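Side-chain contact in Boca/mesd chaperone for ywtd beta-propeller-egf protein 1 (Caenorhabditis elegans, PDB 3OFG), which probably acts as an endoplasmic reticulum chaperone that helps LDL-receptor-type beta-propeller domains to mature, represented here by its structured domain: residues Glu33-Thr36 with Gln37-Ser41. Sequence-based numbering, arbitrary orientation. Where two conformers were deposited one is given.
Sequences EKWT and QIWQS
The delta methyl of Ile-38 sits over one face of the Trp-35 indole. This is a CH-pi contact: Ile-38 CD1 is 3.9 Å from the centroid of the six-membered ring of Trp-35, only 16° off the normal. The extended Lys-34 chain runs along the same face, its CG 3.9 Å from Ile-38 CD1, so that the methyl touches both lysine and indole. A second CH-pi contact joins the two tryptophans, with Trp-35 CB over the six-membered ring of Trp-39, 3.9 Å from its centroid. With Trp-39 CG anti to its carbonyl carbon (chi1 -59°), the indole folds back along the preceding turn, and Trp-35 O comes over its face, 3.2 Å from Trp-39 CD2. The indoles themselves meet obliquely, planes 39° apart.

All this happens along helix 29-45, the first helix of a ferredoxin-like beta-alpha-beta-beta-alpha-beta fold, which lies against the four-stranded antiparallel sheet. Thr-36 is buried against Val-52 and Val-54 of strand 50-56 and Ala-60 and Phe-62 of strand 59-64, while Phe-82 meets the Trp-35 ring edge-to-face and also touches Trp-39.

The backbone bonds are i to i+4. Trp-39 N to Trp-35 O is short and nearly straight, 2.9 Å; Gln-37 N to Glu-33 O is weak at 3.3 Å. Among the polar side chains, Thr-36 OG1 turns back to bond Thr-32 O one turn earlier, leaving CG2 4.1 Å from Trp-39 CZ3. Gln-40, whose CB packs on Thr-36 O, sends NE2 to the carbonyl of Leu-50.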
loop_
_atom_site.group_PDB
_atom_site.type_symbol
_atom_site.label_atom_id
_atom_site.label_comp_id
_atom_site.label_asym_id
_atom_site.label_seq_id
_atom_site.Cartn_x
_atom_site.Cartn_y
_atom_site.Cartn_z
ATOM N N GLU A 33 4.150 -0.542 14.977
ATOM C CA GLU A 33 4.571 0.830 14.723
ATOM C C GLU A 33 5.986 1.042 15.242
ATOM O O GLU A 33 6.808 1.672 14.538
ATOM C CB GLU A 33 3.587 1.831 15.328
ATOM C CG GLU A 33 2.240 1.818 14.596
ATOM C CD GLU A 33 1.258 2.900 14.983
ATOM O OE1 GLU A 33 1.608 3.771 15.794
ATOM O OE2 GLU A 33 0.131 2.876 14.435
ATOM N N LYS A 34 6.323 0.506 16.401
ATOM C CA LYS A 34 7.656 0.652 16.946
ATOM C C LYS A 34 8.673 0.033 16.012
ATOM O O LYS A 34 9.679 0.652 15.621
ATOM C CB LYS A 34 7.755 -0.016 18.315
ATOM C CG LYS A 34 9.167 -0.087 18.858
ATOM C CD LYS A 34 9.236 -0.707 20.244
ATOM C CE LYS A 34 10.659 -0.968 20.669
ATOM N NZ LYS A 34 10.704 -1.521 22.059
ATOM N N TRP A 35 8.460 -1.234 15.675
ATOM C CA TRP A 35 9.503 -1.976 14.982
ATOM C C TRP A 35 9.623 -1.613 13.513
ATOM O O TRP A 35 10.735 -1.586 12.985
ATOM C CB TRP A 35 9.344 -3.497 15.207
ATOM C CG TRP A 35 9.811 -3.800 16.592
ATOM C CD1 TRP A 35 9.041 -3.989 17.715
ATOM C CD2 TRP A 35 11.163 -3.797 17.027
ATOM N NE1 TRP A 35 9.851 -4.117 18.820
ATOM C CE2 TRP A 35 11.154 -4.003 18.416
ATOM C CE3 TRP A 35 12.387 -3.655 16.372
ATOM C CZ2 TRP A 35 12.336 -4.078 19.167
ATOM C CZ3 TRP A 35 13.557 -3.736 17.124
ATOM C CH2 TRP A 35 13.514 -3.957 18.495
ATOM N N THR A 36 8.521 -1.287 12.848
ATOM C CA THR A 36 8.639 -0.852 11.459
ATOM C C THR A 36 9.422 0.434 11.362
ATOM O O THR A 36 10.194 0.602 10.419
ATOM C CB THR A 36 7.295 -0.740 10.719
ATOM O OG1 THR A 36 6.413 0.141 11.415
ATOM C CG2 THR A 36 6.659 -2.113 10.589
ATOM N N GLN A 37 9.297 1.332 12.322
ATOM C CA GLN A 37 10.079 2.548 12.246
ATOM C C GLN A 37 11.546 2.278 12.516
ATOM O O GLN A 37 12.399 2.875 11.877
ATOM C CB GLN A 37 9.572 3.621 13.191
ATOM C CG GLN A 37 10.252 4.917 12.849
ATOM C CD GLN A 37 9.578 6.154 13.367
ATOM O OE1 GLN A 37 8.389 6.400 13.117
ATOM N NE2 GLN A 37 10.367 7.002 14.012
ATOM N N ILE A 38 11.851 1.370 13.426
ATOM C CA ILE A 38 13.236 0.982 13.676
ATOM C C ILE A 38 13.848 0.358 12.427
ATOM O O ILE A 38 14.976 0.711 12.019
ATOM C CB ILE A 38 13.366 0.054 14.908
ATOM C CG1 ILE A 38 13.064 0.845 16.179
ATOM C CG2 ILE A 38 14.744 -0.587 14.986
ATOM C CD1 ILE A 38 12.780 -0.039 17.383
ATOM N N TRP A 39 13.147 -0.580 11.805
ATOM C CA TRP A 39 13.662 -1.184 10.567
ATOM C C TRP A 39 13.847 -0.124 9.493
ATOM O O TRP A 39 14.834 -0.165 8.755
ATOM C CB TRP A 39 12.785 -2.328 10.082
ATOM C CG TRP A 39 12.659 -3.416 11.089
ATOM C CD1 TRP A 39 13.615 -3.837 11.965
ATOM C CD2 TRP A 39 11.496 -4.215 11.345
ATOM N NE1 TRP A 39 13.114 -4.856 12.753
ATOM C CE2 TRP A 39 11.820 -5.087 12.390
ATOM C CE3 TRP A 39 10.215 -4.261 10.790
ATOM C CZ2 TRP A 39 10.897 -6.008 12.890
ATOM C CZ3 TRP A 39 9.300 -5.165 11.303
ATOM C CH2 TRP A 39 9.649 -6.009 12.350
ATOM N N GLN A 40 12.923 0.819 9.387
ATOM C CA GLN A 40 13.068 1.908 8.430
ATOM C C GLN A 40 14.357 2.674 8.711
ATOM O O GLN A 40 15.103 3.033 7.777
ATOM C CB GLN A 40 11.864 2.837 8.508
ATOM C CG GLN A 40 11.978 4.074 7.627
ATOM C CD GLN A 40 10.863 5.047 7.884
ATOM O OE1 GLN A 40 10.451 5.248 9.035
ATOM N NE2 GLN A 40 10.380 5.683 6.829
ATOM N N SER A 41 14.639 2.950 9.974
ATOM C CA SER A 41 15.881 3.662 10.320
ATOM C C SER A 41 17.121 2.857 9.957
ATOM O O SER A 41 18.084 3.389 9.366
ATOM C CB SER A 41 15.927 3.975 11.813
ATOM O OG SER A 41 14.935 4.934 12.159
#